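Local atomic coordinates of NAD nucleotidase (Haemophilus influenzae, PDB entry 3ZTV), a protein that degrades NAD to adenosine and nicotinamide riboside in the periplasm, combining NAD pyrophosphatase with nucleotide 5'-phosphatase activity, with zinc as its metal. Residues 159-164 against 177-182; 204-209 against 227-232; 288-293 against 326-331. All blocks are in the same frame, centred on the assembly; numbering follows the deposited sequence.

Contact 1. Residues 159-164 against 177-182; sequences DTVNKT and YDEIAT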
ATOM      1  N   ASP A 159       7.318 -11.651  -4.051  1.00  5.10           N
ATOM      2  CA  ASP A 159       6.702 -12.673  -3.199  1.00  5.01           C
ATOM      3  C   ASP A 159       5.287 -12.296  -2.802  1.00  4.54           C
ATOM      4  O   ASP A 159       4.907 -11.119  -2.812  1.00  5.27           O
ATOM      5  CB  ASP A 159       7.534 -12.847  -1.923  1.00  5.70           C
ATOM      6  CG  ASP A 159       7.464 -14.261  -1.324  1.00  5.86           C
ATOM      7  OD1 ASP A 159       6.603 -15.093  -1.698  1.00  5.39           O
ATOM      8  OD2 ASP A 159       8.310 -14.538  -0.429  1.00  6.84           O
ATOM      9  N   THR A 160       4.495 -13.306  -2.480  1.00  5.71           N
ATOM     10  CA  THR A 160       3.205 -13.094  -1.855  1.00  5.98           C
ATOM     11  C   THR A 160       3.403 -12.544  -0.434  1.00  6.68           C
ATOM     12  O   THR A 160       4.294 -12.994   0.303  1.00  6.96           O
ATOM     13  CB  THR A 160       2.374 -14.386  -1.875  1.00  5.71           C
ATOM     14  OG1 THR A 160       1.042 -14.098  -1.428  1.00  7.67           O
ATOM     15  CG2 THR A 160       3.012 -15.523  -1.036  1.00  6.42           C
ATOM     16  N   VAL A 161       2.607 -11.548  -0.053  1.00  5.72           N
ATOM     17  CA  VAL A 161       2.814 -10.828   1.207  1.00  6.73           C
ATOM     18  C   VAL A 161       2.029 -11.416   2.383  1.00  7.14           C
ATOM     19  O   VAL A 161       2.624 -12.008   3.294  1.00  6.94           O
ATOM     20  CB  VAL A 161       2.548  -9.310   1.058  1.00  6.37           C
ATOM     21  CG1 VAL A 161       2.621  -8.628   2.412  1.00  8.27           C
ATOM     22  CG2 VAL A 161       3.562  -8.695   0.089  1.00  7.19           C
ATOM     23  N   ASN A 162       0.710 -11.246   2.386  1.00  7.99           N
ATOM     24  CA  ASN A 162      -0.107 -11.673   3.523  1.00  8.04           C
ATOM     25  C   ASN A 162       0.083 -13.154   3.866  1.00  7.92           C
ATOM     26  O   ASN A 162       0.221 -13.526   5.029  1.00  8.33           O
ATOM     27  CB  ASN A 162      -1.594 -11.385   3.279  1.00 10.92           C
ATOM     28  CG  ASN A 162      -1.912  -9.902   3.232  1.00 12.24           C
ATOM     29  OD1 ASN A 162      -1.161  -9.070   3.736  1.00 12.92           O
ATOM     30  ND2 ASN A 162      -3.051  -9.571   2.639  1.00 15.43           N
ATOM     31  N   LYS A 163       0.095 -14.005   2.849  1.00  7.76           N
ATOM     32  CA  LYS A 163       0.246 -15.439   3.069  1.00  7.66           C
ATOM     33  C   LYS A 163       1.568 -15.771   3.780  1.00  6.91           C
ATOM     34  O   LYS A 163       1.617 -16.632   4.669  1.00  7.56           O
ATOM     35  CB  LYS A 163       0.139 -16.194   1.739  1.00  8.19           C
ATOM     36  CG  LYS A 163       0.266 -17.700   1.887  1.00  8.56           C
ATOM     37  CD  LYS A 163       0.081 -18.409   0.555  1.00  7.50           C
ATOM     38  CE  LYS A 163      -1.358 -18.329   0.057  1.00  7.64           C
ATOM     39  NZ  LYS A 163      -1.573 -19.241  -1.111  1.00  8.33           N
ATOM     40  N   THR A 164       2.642 -15.086   3.399  1.00  5.98           N
ATOM     41  CA  THR A 164       3.951 -15.313   4.007  1.00  5.65           C
ATOM     42  C   THR A 164       3.984 -14.793   5.443  1.00  7.65           C
ATOM     43  O   THR A 164       4.387 -15.508   6.369  1.00  7.29           O
ATOM     44  CB  THR A 164       5.087 -14.677   3.175  1.00  6.43           C
ATOM     45  OG1 THR A 164       5.025 -15.184   1.839  1.00  5.64           O
ATOM     46  CG2 THR A 164       6.457 -15.011   3.772  1.00  6.67           C
ATOM     47  N   TYR A 177       6.458  -5.508   1.311  1.00  5.56           N
ATOM     48  CA  TYR A 177       5.780  -4.411   0.620  1.00  6.74           C
ATOM     49  C   TYR A 177       4.756  -4.923  -0.394  1.00  6.51           C
ATOM     50  O   TYR A 177       4.914  -6.000  -0.987  1.00  5.10           O
ATOM     51  CB  TYR A 177       6.823  -3.476  -0.010  1.00  5.91           C
ATOM     52  CG  TYR A 177       7.643  -2.827   1.081  1.00  6.84           C
ATOM     53  CD1 TYR A 177       7.203  -1.664   1.707  1.00  7.16           C
ATOM     54  CD2 TYR A 177       8.813  -3.417   1.553  1.00  7.44           C
ATOM     55  CE1 TYR A 177       7.926  -1.087   2.743  1.00  8.48           C
ATOM     56  CE2 TYR A 177       9.542  -2.848   2.584  1.00  8.59           C
ATOM     57  CZ  TYR A 177       9.095  -1.688   3.178  1.00  7.19           C
ATOM     58  OH  TYR A 177       9.817  -1.138   4.222  1.00  9.46           O
ATOM     59  N   ASP A 178       3.699  -4.132  -0.579  1.00  6.35           N
ATOM     60  CA  ASP A 178       2.606  -4.472  -1.476  1.00  6.82           C
ATOM     61  C   ASP A 178       3.074  -4.946  -2.844  1.00  4.76           C
ATOM     62  O   ASP A 178       3.943  -4.325  -3.470  1.00  5.42           O
ATOM     63  CB  ASP A 178       1.684  -3.264  -1.642  1.00  6.95           C
ATOM     64  CG  ASP A 178       0.490  -3.571  -2.506  1.00  8.05           C
ATOM     65  OD1 ASP A 178      -0.392  -4.331  -2.055  1.00  8.83           O
ATOM     66  OD2 ASP A 178       0.428  -3.043  -3.634  1.00 10.00           O
ATOM     67  N   GLU A 179       2.483  -6.044  -3.307  1.00  4.97           N
ATOM     68  CA  GLU A 179       2.848  -6.645  -4.590  1.00  5.06           C
ATOM     69  C   GLU A 179       2.642  -5.701  -5.781  1.00  5.15           C
ATOM     70  O   GLU A 179       3.549  -5.518  -6.591  1.00  5.74           O
ATOM     71  CB  GLU A 179       2.057  -7.944  -4.835  1.00  5.23           C
ATOM     72  CG  GLU A 179       2.265  -9.072  -3.793  1.00  5.91           C
ATOM     73  CD  GLU A 179       1.222  -9.081  -2.673  1.00  6.49           C
ATOM     74  OE1 GLU A 179       0.640  -8.001  -2.369  1.00  7.58           O
ATOM     75  OE2 GLU A 179       0.984 -10.178  -2.093  1.00  6.65           O
ATOM     76  N   ILE A 180       1.440  -5.132  -5.907  1.00  5.23           N
ATOM     77  CA  ILE A 180       1.139  -4.232  -7.026  1.00  6.12           C
ATOM     78  C   ILE A 180       2.019  -2.982  -6.996  1.00  6.78           C
ATOM     79  O   ILE A 180       2.626  -2.620  -8.012  1.00  5.65           O
ATOM     80  CB  ILE A 180      -0.359  -3.845  -7.046  1.00  7.17           C
ATOM     81  CG1 ILE A 180      -1.199  -5.076  -7.408  1.00  9.45           C
ATOM     82  CG2 ILE A 180      -0.619  -2.679  -8.006  1.00  8.90           C
ATOM     83  CD1 ILE A 180      -2.693  -4.887  -7.257  1.00 13.33           C
ATOM     84  N   ALA A 181       2.105  -2.317  -5.848  1.00  5.94           N
ATOM     85  CA  ALA A 181       2.924  -1.111  -5.779  1.00  5.98           C
ATOM     86  C   ALA A 181       4.381  -1.406  -6.103  1.00  5.20           C
ATOM     87  O   ALA A 181       5.030  -0.683  -6.851  1.00  6.05           O
ATOM     88  CB  ALA A 181       2.805  -0.431  -4.421  1.00  8.40           C
ATOM     89  N   THR A 182       4.918  -2.476  -5.535  1.00  4.67           N
ATOM     90  CA  THR A 182       6.316  -2.794  -5.793  1.00  5.61           C
ATOM     91  C   THR A 182       6.561  -3.064  -7.275  1.00  5.26           C
ATOM     92  O   THR A 182       7.546  -2.591  -7.849  1.00  5.06           O
ATOM     93  CB  THR A 182       6.822  -3.985  -4.934  1.00  4.73           C
ATOM     94  OG1 THR A 182       6.696  -3.660  -3.540  1.00  6.09           O
ATOM     95  CG2 THR A 182       8.276  -4.319  -5.283  1.00  5.28           C
TER
HETATM   96  O   HOH W   1      -0.543 -12.103  -3.548  1.00 10.27           O
HETATM   97  O   HOH W   2      -0.787 -10.359  -0.042  1.00  9.07           O

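Contact 2. Residues 204-209 against 227-232; sequences AGSEKN and SHYLYG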
ATOM      1  N   ALA A 204       3.522 -14.339  -6.256  1.00  4.59           N
ATOM      2  CA  ALA A 204       2.295 -13.730  -5.728  1.00  4.20           C
ATOM      3  C   ALA A 204       1.045 -14.576  -5.950  1.00  4.97           C
ATOM      4  O   ALA A 204       0.001 -14.281  -5.359  1.00  6.45           O
ATOM      5  CB  ALA A 204       2.080 -12.330  -6.314  1.00  5.53           C
ATOM      6  N   GLY A 205       1.153 -15.617  -6.774  1.00  4.10           N
ATOM      7  CA  GLY A 205       0.009 -16.429  -7.156  1.00  5.63           C
ATOM      8  C   GLY A 205      -0.682 -15.936  -8.426  1.00  5.19           C
ATOM      9  O   GLY A 205      -0.599 -14.744  -8.781  1.00  5.56           O
ATOM     10  N   SER A 206      -1.385 -16.835  -9.108  1.00  5.43           N
ATOM     11  CA  SER A 206      -2.051 -16.465 -10.357  1.00  5.37           C
ATOM     12  C   SER A 206      -3.014 -15.288 -10.204  1.00  6.31           C
ATOM     13  O   SER A 206      -3.021 -14.389 -11.044  1.00  6.26           O
ATOM     14  CB  SER A 206      -2.764 -17.674 -10.970  1.00  7.38           C
ATOM     15  OG  SER A 206      -1.838 -18.559 -11.571  1.00  7.72           O
ATOM     16  N   GLU A 207      -3.806 -15.265  -9.138  1.00  6.44           N
ATOM     17  CA  GLU A 207      -4.827 -14.232  -9.015  1.00  7.88           C
ATOM     18  C   GLU A 207      -4.183 -12.853  -8.959  1.00  6.30           C
ATOM     19  O   GLU A 207      -4.575 -11.941  -9.692  1.00  6.97           O
ATOM     20  CB  GLU A 207      -5.707 -14.469  -7.784  1.00  9.56           C
ATOM     21  CG  GLU A 207      -6.817 -13.434  -7.606  1.00 16.51           C
ATOM     22  CD  GLU A 207      -7.653 -13.669  -6.359  1.00 22.75           C
ATOM     23  OE1 GLU A 207      -7.071 -13.815  -5.260  1.00 26.55           O
ATOM     24  OE2 GLU A 207      -8.897 -13.702  -6.484  1.00 26.22           O
ATOM     25  N   LYS A 208      -3.180 -12.697  -8.098  1.00  5.90           N
ATOM     26  CA  LYS A 208      -2.515 -11.409  -7.935  1.00  5.61           C
ATOM     27  C   LYS A 208      -1.702 -11.050  -9.178  1.00  5.20           C
ATOM     28  O   LYS A 208      -1.676  -9.891  -9.586  1.00  5.68           O
ATOM     29  CB  LYS A 208      -1.643 -11.404  -6.673  1.00  5.74           C
ATOM     30  CG  LYS A 208      -0.852 -10.116  -6.469  1.00  6.93           C
ATOM     31  CD  LYS A 208      -1.734  -8.888  -6.224  1.00  7.77           C
ATOM     32  CE  LYS A 208      -2.558  -9.029  -4.968  1.00  9.57           C
ATOM     33  NZ  LYS A 208      -3.275  -7.756  -4.656  1.00 12.30           N
ATOM     34  N   ASN A 209      -1.059 -12.031  -9.802  1.00  5.36           N
ATOM     35  CA  ASN A 209      -0.296 -11.774 -11.025  1.00  4.56           C
ATOM     36  C   ASN A 209      -1.186 -11.349 -12.209  1.00  5.19           C
ATOM     37  O   ASN A 209      -0.776 -10.519 -13.033  1.00  5.86           O
ATOM     38  CB  ASN A 209       0.581 -12.973 -11.409  1.00  5.29           C
ATOM     39  CG  ASN A 209       1.768 -13.143 -10.486  1.00  4.54           C
ATOM     40  OD1 ASN A 209       2.113 -12.226  -9.724  1.00  5.10           O
ATOM     41  ND2 ASN A 209       2.419 -14.300 -10.574  1.00  5.84           N
ATOM     42  N   SER A 227       0.184 -20.673  -6.759  1.00  5.21           N
ATOM     43  CA  SER A 227      -1.150 -21.230  -6.973  1.00  6.05           C
ATOM     44  C   SER A 227      -1.160 -22.703  -7.409  1.00  5.90           C
ATOM     45  O   SER A 227      -2.187 -23.370  -7.280  1.00  7.12           O
ATOM     46  CB  SER A 227      -1.948 -20.361  -7.965  1.00  6.41           C
ATOM     47  OG  SER A 227      -1.127 -19.778  -8.986  1.00  7.30           O
ATOM     48  N   HIS A 228      -0.027 -23.213  -7.897  1.00  5.29           N
ATOM     49  CA  HIS A 228       0.091 -24.627  -8.284  1.00  5.61           C
ATOM     50  C   HIS A 228      -0.825 -24.985  -9.486  1.00  6.11           C
ATOM     51  O   HIS A 228      -1.161 -26.160  -9.699  1.00  6.20           O
ATOM     52  CB  HIS A 228      -0.268 -25.558  -7.109  1.00  5.93           C
ATOM     53  CG  HIS A 228       0.723 -25.612  -5.970  1.00  5.66           C
ATOM     54  ND1 HIS A 228       1.593 -24.601  -5.614  1.00  6.67           N
ATOM     55  CD2 HIS A 228       0.918 -26.599  -5.066  1.00  4.35           C
ATOM     56  CE1 HIS A 228       2.287 -24.984  -4.550  1.00  3.25           C
ATOM     57  NE2 HIS A 228       1.901 -26.195  -4.208  1.00  8.65           N
ATOM     58  N   TYR A 229      -1.229 -23.998 -10.278  1.00  5.16           N
ATOM     59  CA  TYR A 229      -2.117 -24.258 -11.418  1.00  6.36           C
ATOM     60  C   TYR A 229      -1.381 -24.839 -12.611  1.00  5.22           C
ATOM     61  O   TYR A 229      -0.320 -24.330 -13.018  1.00  5.90           O
ATOM     62  CB  TYR A 229      -2.795 -22.972 -11.888  1.00  6.79           C
ATOM     63  CG  TYR A 229      -3.805 -22.358 -10.947  1.00  6.82           C
ATOM     64  CD1 TYR A 229      -4.349 -23.073  -9.885  1.00  9.47           C
ATOM     65  CD2 TYR A 229      -4.226 -21.047 -11.136  1.00  8.30           C
ATOM     66  CE1 TYR A 229      -5.289 -22.485  -9.039  1.00 10.62           C
ATOM     67  CE2 TYR A 229      -5.164 -20.460 -10.308  1.00  8.67           C
ATOM     68  CZ  TYR A 229      -5.683 -21.177  -9.257  1.00  9.57           C
ATOM     69  OH  TYR A 229      -6.609 -20.582  -8.423  1.00 14.55           O
ATOM     70  N   LEU A 230      -1.969 -25.888 -13.192  1.00  5.81           N
ATOM     71  CA  LEU A 230      -1.526 -26.377 -14.499  1.00  6.18           C
ATOM     72  C   LEU A 230      -2.078 -25.443 -15.582  1.00  6.58           C
ATOM     73  O   LEU A 230      -3.297 -25.349 -15.775  1.00  7.37           O
ATOM     74  CB  LEU A 230      -2.003 -27.820 -14.747  1.00  7.38           C
ATOM     75  CG  LEU A 230      -1.660 -28.425 -16.114  1.00  5.97           C
ATOM     76  CD1 LEU A 230      -0.161 -28.481 -16.385  1.00  6.48           C
ATOM     77  CD2 LEU A 230      -2.278 -29.818 -16.267  1.00  7.66           C
ATOM     78  N   TYR A 231      -1.182 -24.734 -16.265  1.00  5.56           N
ATOM     79  CA  TYR A 231      -1.552 -23.988 -17.472  1.00  4.62           C
ATOM     80  C   TYR A 231      -1.241 -24.962 -18.603  1.00  5.03           C
ATOM     81  O   TYR A 231      -0.121 -25.445 -18.732  1.00  5.41           O
ATOM     82  CB  TYR A 231      -0.720 -22.704 -17.618  1.00  5.15           C
ATOM     83  CG  TYR A 231      -1.086 -21.512 -16.735  1.00  4.56           C
ATOM     84  CD1 TYR A 231      -1.138 -21.632 -15.348  1.00  6.03           C
ATOM     85  CD2 TYR A 231      -1.349 -20.263 -17.294  1.00  5.80           C
ATOM     86  CE1 TYR A 231      -1.431 -20.545 -14.543  1.00  5.87           C
ATOM     87  CE2 TYR A 231      -1.637 -19.164 -16.494  1.00  6.46           C
ATOM     88  CZ  TYR A 231      -1.686 -19.317 -15.125  1.00  5.56           C
ATOM     89  OH  TYR A 231      -1.969 -18.213 -14.346  1.00  6.68           O
ATOM     90  N   GLY A 232      -2.244 -25.245 -19.428  1.00  5.33           N
ATOM     91  CA  GLY A 232      -2.120 -26.324 -20.390  1.00  6.35           C
ATOM     92  C   GLY A 232      -2.631 -26.004 -21.784  1.00  6.59           C
ATOM     93  O   GLY A 232      -2.596 -24.855 -22.248  1.00  7.32           O
TER

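Contact 3. Residues 288-293 against 326-331; sequences RKIPHV and SMKSIS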
ATOM      1  N   ARG A 288       6.486 -19.608 -29.386  1.00  7.30           N
ATOM      2  CA  ARG A 288       6.482 -21.021 -29.007  1.00  6.95           C
ATOM      3  C   ARG A 288       5.846 -21.084 -27.630  1.00  6.53           C
ATOM      4  O   ARG A 288       6.116 -20.217 -26.797  1.00  6.31           O
ATOM      5  CB  ARG A 288       7.912 -21.572 -28.964  1.00  7.33           C
ATOM      6  CG  ARG A 288       8.027 -23.026 -28.484  1.00  7.49           C
ATOM      7  CD  ARG A 288       9.474 -23.506 -28.497  1.00  8.31           C
ATOM      8  NE  ARG A 288      10.305 -22.710 -27.602  1.00  8.41           N
ATOM      9  CZ  ARG A 288      11.180 -21.785 -27.990  1.00  8.23           C
ATOM     10  NH1 ARG A 288      11.349 -21.505 -29.274  1.00  9.28           N
ATOM     11  NH2 ARG A 288      11.873 -21.110 -27.087  1.00  8.65           N
ATOM     12  N   LYS A 289       5.001 -22.079 -27.383  1.00  6.87           N
ATOM     13  CA  LYS A 289       4.328 -22.201 -26.096  1.00  7.43           C
ATOM     14  C   LYS A 289       4.022 -23.671 -25.832  1.00  8.49           C
ATOM     15  O   LYS A 289       3.095 -24.238 -26.413  1.00  9.71           O
ATOM     16  CB  LYS A 289       3.052 -21.349 -26.055  1.00  8.39           C
ATOM     17  CG  LYS A 289       2.187 -21.400 -27.316  1.00  8.53           C
ATOM     18  CD  LYS A 289       0.936 -20.550 -27.143  1.00 10.48           C
ATOM     19  CE  LYS A 289       0.013 -20.649 -28.352  1.00 15.50           C
ATOM     20  NZ  LYS A 289      -0.593 -22.005 -28.480  1.00 20.22           N
ATOM     21  N   ILE A 290       4.826 -24.287 -24.975  1.00  6.94           N
ATOM     22  CA  ILE A 290       4.674 -25.703 -24.651  1.00  8.30           C
ATOM     23  C   ILE A 290       4.829 -25.935 -23.154  1.00  7.59           C
ATOM     24  O   ILE A 290       5.895 -25.677 -22.589  1.00  7.99           O
ATOM     25  CB  ILE A 290       5.724 -26.567 -25.356  1.00  7.96           C
ATOM     26  CG1 ILE A 290       5.800 -26.235 -26.848  1.00  9.86           C
ATOM     27  CG2 ILE A 290       5.418 -28.053 -25.142  1.00 10.35           C
ATOM     28  CD1 ILE A 290       7.004 -26.857 -27.548  1.00 13.71           C
ATOM     29  N   PRO A 291       3.763 -26.398 -22.492  1.00  8.05           N
ATOM     30  CA  PRO A 291       3.913 -26.882 -21.117  1.00  7.36           C
ATOM     31  C   PRO A 291       4.307 -28.365 -21.125  1.00  6.67           C
ATOM     32  O   PRO A 291       3.455 -29.227 -21.379  1.00 10.54           O
ATOM     33  CB  PRO A 291       2.511 -26.699 -20.535  1.00  8.60           C
ATOM     34  CG  PRO A 291       1.595 -26.855 -21.716  1.00  9.97           C
ATOM     35  CD  PRO A 291       2.363 -26.444 -22.952  1.00 10.77           C
ATOM     36  N   HIS A 292       5.581 -28.665 -20.875  1.00  5.82           N
ATOM     37  CA  HIS A 292       6.060 -30.053 -20.931  1.00  5.35           C
ATOM     38  C   HIS A 292       5.758 -30.801 -19.640  1.00  6.96           C
ATOM     39  O   HIS A 292       6.349 -30.501 -18.595  1.00  7.02           O
ATOM     40  CB  HIS A 292       7.574 -30.098 -21.131  1.00  5.94           C
ATOM     41  CG  HIS A 292       8.050 -29.514 -22.428  1.00  6.56           C
ATOM     42  ND1 HIS A 292       8.431 -28.196 -22.574  1.00 10.08           N
ATOM     43  CD2 HIS A 292       8.234 -30.093 -23.637  1.00  6.66           C
ATOM     44  CE1 HIS A 292       8.818 -27.985 -23.823  1.00  5.95           C
ATOM     45  NE2 HIS A 292       8.715 -29.125 -24.485  1.00 10.86           N
ATOM     46  N   VAL A 293       4.872 -31.792 -19.703  1.00  5.98           N
ATOM     47  CA  VAL A 293       4.643 -32.672 -18.560  1.00  6.51           C
ATOM     48  C   VAL A 293       5.666 -33.804 -18.585  1.00  5.76           C
ATOM     49  O   VAL A 293       5.793 -34.537 -19.576  1.00  6.27           O
ATOM     50  CB  VAL A 293       3.220 -33.248 -18.561  1.00  7.33           C
ATOM     51  CG1 VAL A 293       3.050 -34.270 -17.441  1.00  9.50           C
ATOM     52  CG2 VAL A 293       2.211 -32.138 -18.402  1.00  8.01           C
ATOM     53  N   SER A 326       3.388 -39.728 -29.121  1.00 11.41           N
ATOM     54  CA  SER A 326       2.943 -38.883 -30.220  1.00 12.91           C
ATOM     55  C   SER A 326       2.605 -37.465 -29.765  1.00 14.54           C
ATOM     56  O   SER A 326       2.320 -36.600 -30.593  1.00 14.85           O
ATOM     57  CB  SER A 326       1.733 -39.511 -30.915  1.00 14.89           C
ATOM     58  OG  SER A 326       0.578 -39.409 -30.107  1.00 15.53           O
ATOM     59  N   MET A 327       2.630 -37.224 -28.455  1.00 10.75           N
ATOM     60  CA  MET A 327       2.205 -35.934 -27.918  1.00 10.93           C
ATOM     61  C   MET A 327       3.351 -34.969 -27.665  1.00 12.03           C
ATOM     62  O   MET A 327       4.327 -35.304 -26.995  1.00 12.64           O
ATOM     63  CB  MET A 327       1.400 -36.142 -26.643  1.00 11.69           C
ATOM     64  CG  MET A 327       0.202 -37.025 -26.871  1.00 14.91           C
ATOM     65  SD  MET A 327      -0.703 -37.402 -25.370  1.00 16.35           S
ATOM     66  CE  MET A 327      -1.221 -35.767 -24.905  1.00 14.63           C
ATOM     67  N   LYS A 328       3.206 -33.761 -28.197  1.00 11.81           N
ATOM     68  CA  LYS A 328       4.216 -32.717 -28.085  1.00 11.46           C
ATOM     69  C   LYS A 328       4.440 -32.263 -26.640  1.00 10.71           C
ATOM     70  O   LYS A 328       5.548 -31.872 -26.268  1.00 10.61           O
ATOM     71  CB  LYS A 328       3.805 -31.524 -28.961  1.00 13.70           C
ATOM     72  CG  LYS A 328       4.794 -30.382 -28.987  1.00 21.13           C
ATOM     73  CD  LYS A 328       4.524 -29.464 -30.173  1.00 25.86           C
ATOM     74  CE  LYS A 328       5.690 -28.515 -30.383  1.00 26.60           C
ATOM     75  NZ  LYS A 328       6.990 -29.234 -30.237  1.00 30.62           N
ATOM     76  N   SER A 329       3.389 -32.315 -25.828  1.00  8.66           N
ATOM     77  CA  SER A 329       3.425 -31.751 -24.476  1.00  7.92           C
ATOM     78  C   SER A 329       3.746 -32.784 -23.392  1.00  8.18           C
ATOM     79  O   SER A 329       3.703 -32.461 -22.209  1.00  8.02           O
ATOM     80  CB  SER A 329       2.094 -31.072 -24.151  1.00  9.25           C
ATOM     81  OG  SER A 329       1.719 -30.155 -25.175  1.00 13.15           O
ATOM     82  N   ILE A 330       4.006 -34.026 -23.795  1.00  7.09           N
ATOM     83  CA  ILE A 330       4.447 -35.082 -22.884  1.00  6.48           C
ATOM     84  C   ILE A 330       5.904 -35.380 -23.189  1.00  7.51           C
ATOM     85  O   ILE A 330       6.276 -35.574 -24.351  1.00  8.22           O
ATOM     86  CB  ILE A 330       3.617 -36.385 -23.058  1.00  6.88           C
ATOM     87  CG1 ILE A 330       2.135 -36.125 -22.783  1.00  9.23           C
ATOM     88  CG2 ILE A 330       4.183 -37.515 -22.181  1.00  9.77           C
ATOM     89  CD1 ILE A 330       1.827 -35.660 -21.364  1.00 12.56           C
ATOM     90  N   SER A 331       6.739 -35.422 -22.157  1.00  7.05           N
ATOM     91  CA  SER A 331       8.133 -35.772 -22.338  1.00  8.45           C
ATOM     92  C   SER A 331       8.422 -37.013 -21.503  1.00  7.85           C
ATOM     93  O   SER A 331       8.337 -36.979 -20.276  1.00  6.83           O
ATOM     94  CB  SER A 331       9.020 -34.615 -21.890  1.00  8.38           C
ATOM     95  OG  SER A 331      10.371 -34.840 -22.238  1.00 10.81           O
TER

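Contact 1. Residues 159-164 against 177-182
E179 OE2 is gripped by three donors: the backbone of V161 and two waters. The amide of V161 donates to it over 2.9 Å, arriving from above the carboxylate plane, 50° out of it. One water gives a proton to E179 OE2 at 2.7 Å and takes one from N162 N, so the first amide of helix 162-167 is tied to the same oxygen at second hand. The other water donates to E179 OE2 and has only a weak link to T160 OG1. Three donors on one oxygen are consistent with a carboxylate that stays ionised.

The chain of E179 bends once on the way. CG, set beside the backbone N by a chi1 of -60°, lies 3.5 Å from D159 O, and a chi2 of 94° turns CD out of the extended line. V161 leans in from the other segment, with V161 CG2 3.6 Å from E179 CD. On its other contact V161 CG2 closes to 3.2 Å on Y177 O, a tight fit.

D178 N-caps the second helix, its OD2 accepting from A181 N over 2.9 Å.

All this lies in the calcineurin-like phosphoesterase domain, beside the metal site: the T160 side chain is close to the zinc ligand N102, and D159 to H203, probably a zinc ligand too. The contact joins the starts of helices 162-167 and 179-191, the first of which follows strand 151-159. N127 bonds to both D159 N and Y177 O, K208 of helix 206-215 packs on E179, and Y177, A181 and T182 pack against the second subunit.

Contact 2. Residues 204-209 against 227-232
S206 meets the 227-232 segment through both its backbone amide and its hydroxyl. The amide donates to S227 OG over 3.0 Å, with an N-H...O angle of 150°. The hydroxyl, held beside the backbone N by a chi1 of -75°, sits between two others: S206 OG lies 2.8 Å from Y231 OH and 2.9 Å from S227 OG. Either member of the S206-Y231 pair could be the donor, and as the serine proton has two acceptors within reach, the directions of these two hydroxyl bonds stay open.

S227 OG accepts from S206 N and, if E263 is ionised, probably gives its own proton to E263 OE1, its stronger partner. E263 also takes the amides of H228 and Y229, which pins the turn that carries S227.

S206 OG lies at the edge of the Y231 ring, near its plane, and approaches Y229 obliquely, 3.5 Å from CD2. S227 CB covers the centre of one face of the Y229 ring.

The contact ties together the chain just beyond two residues of the metal site, since 204-209 follows H203, a probable zinc ligand, and 227-232 follows the zinc ligand D226. It sets the first turn of helix 206-215, N-capped by G205 after strand 198-203, against the segment running from strand 221-224 into strand 230-232. S206 also touches T224, and Y231 packs on strand 258-263.

Contact 3. Residues 288-293 against 326-331
V293 is the residue through which the two backbones pair. Its amide donates to S329 O over 2.8 Å, and its carbonyl accepts from S331 N over 2.9 Å; both bonds are nearly straight, with N-H...O angles of 167° and 172°. This is the usual pattern of a parallel bridge: V293 faces I330 and bonds to the residues before and after it. Before V293 the pairing does not continue: the other chain turns away, P291 has no N-H, and P291 O and S329 O stand 3.3 Å apart as two acceptors. The type I turn from M327 to I330 brings the chain round into this register.

Apolar packing accompanies the bridge on the face that V293 and I330 share, where V293 CB meets I330 CD1 at 4.0 Å. A second patch lies nearer the turn. There K328 crosses I290 at about a right angle, and its end does the touching: K328 CE lies 3.5 Å from I290 CD1, with NZ close by. The lysine reaches it as an extended chain that bends only at chi4 (43°), which turns NZ. I290 also serves its own strand, for its CG2 sits 3.5 Å above the centre of one face of the H292 ring.

The polar ends of the serines look to residues beyond the two segments. S329 OG bonds to N233 ND2, and S331 OG to D334 and K52, while E235 receives the amides of both K328 and S329.

The contact is packing at the edge of a large mixed sheet, where strand 330-332 is an outermost strand within this chain. It runs parallel to strand 284-295, whose other neighbour is strand 270-278. Helix 234-238 packs on P291, V293 and S329 through L236.

In the fold
All three contacts follow one another along the chain, and contact 2 touches both others. Contact 1 meets it where T160 CB comes 3.9 Å from A204 CA and where E179 CB packs on K208 CG at 4.0 Å; their centres are 15 Å apart. Contact 3, its centre 19 Å from that of contact 2, meets it at the 227-232 segment, with Y231 O 3.4 Å from P291 CB. Contacts 1 and 3 do not touch, their nearest atoms being about 21 Å apart. The zinc site borders the first two: the T160 side chain is about 5 Å and G205 about 7 Å from a zinc ion, and K163 forms a salt bridge with D226. Contact 3 is remote from the metal and nucleoside sites.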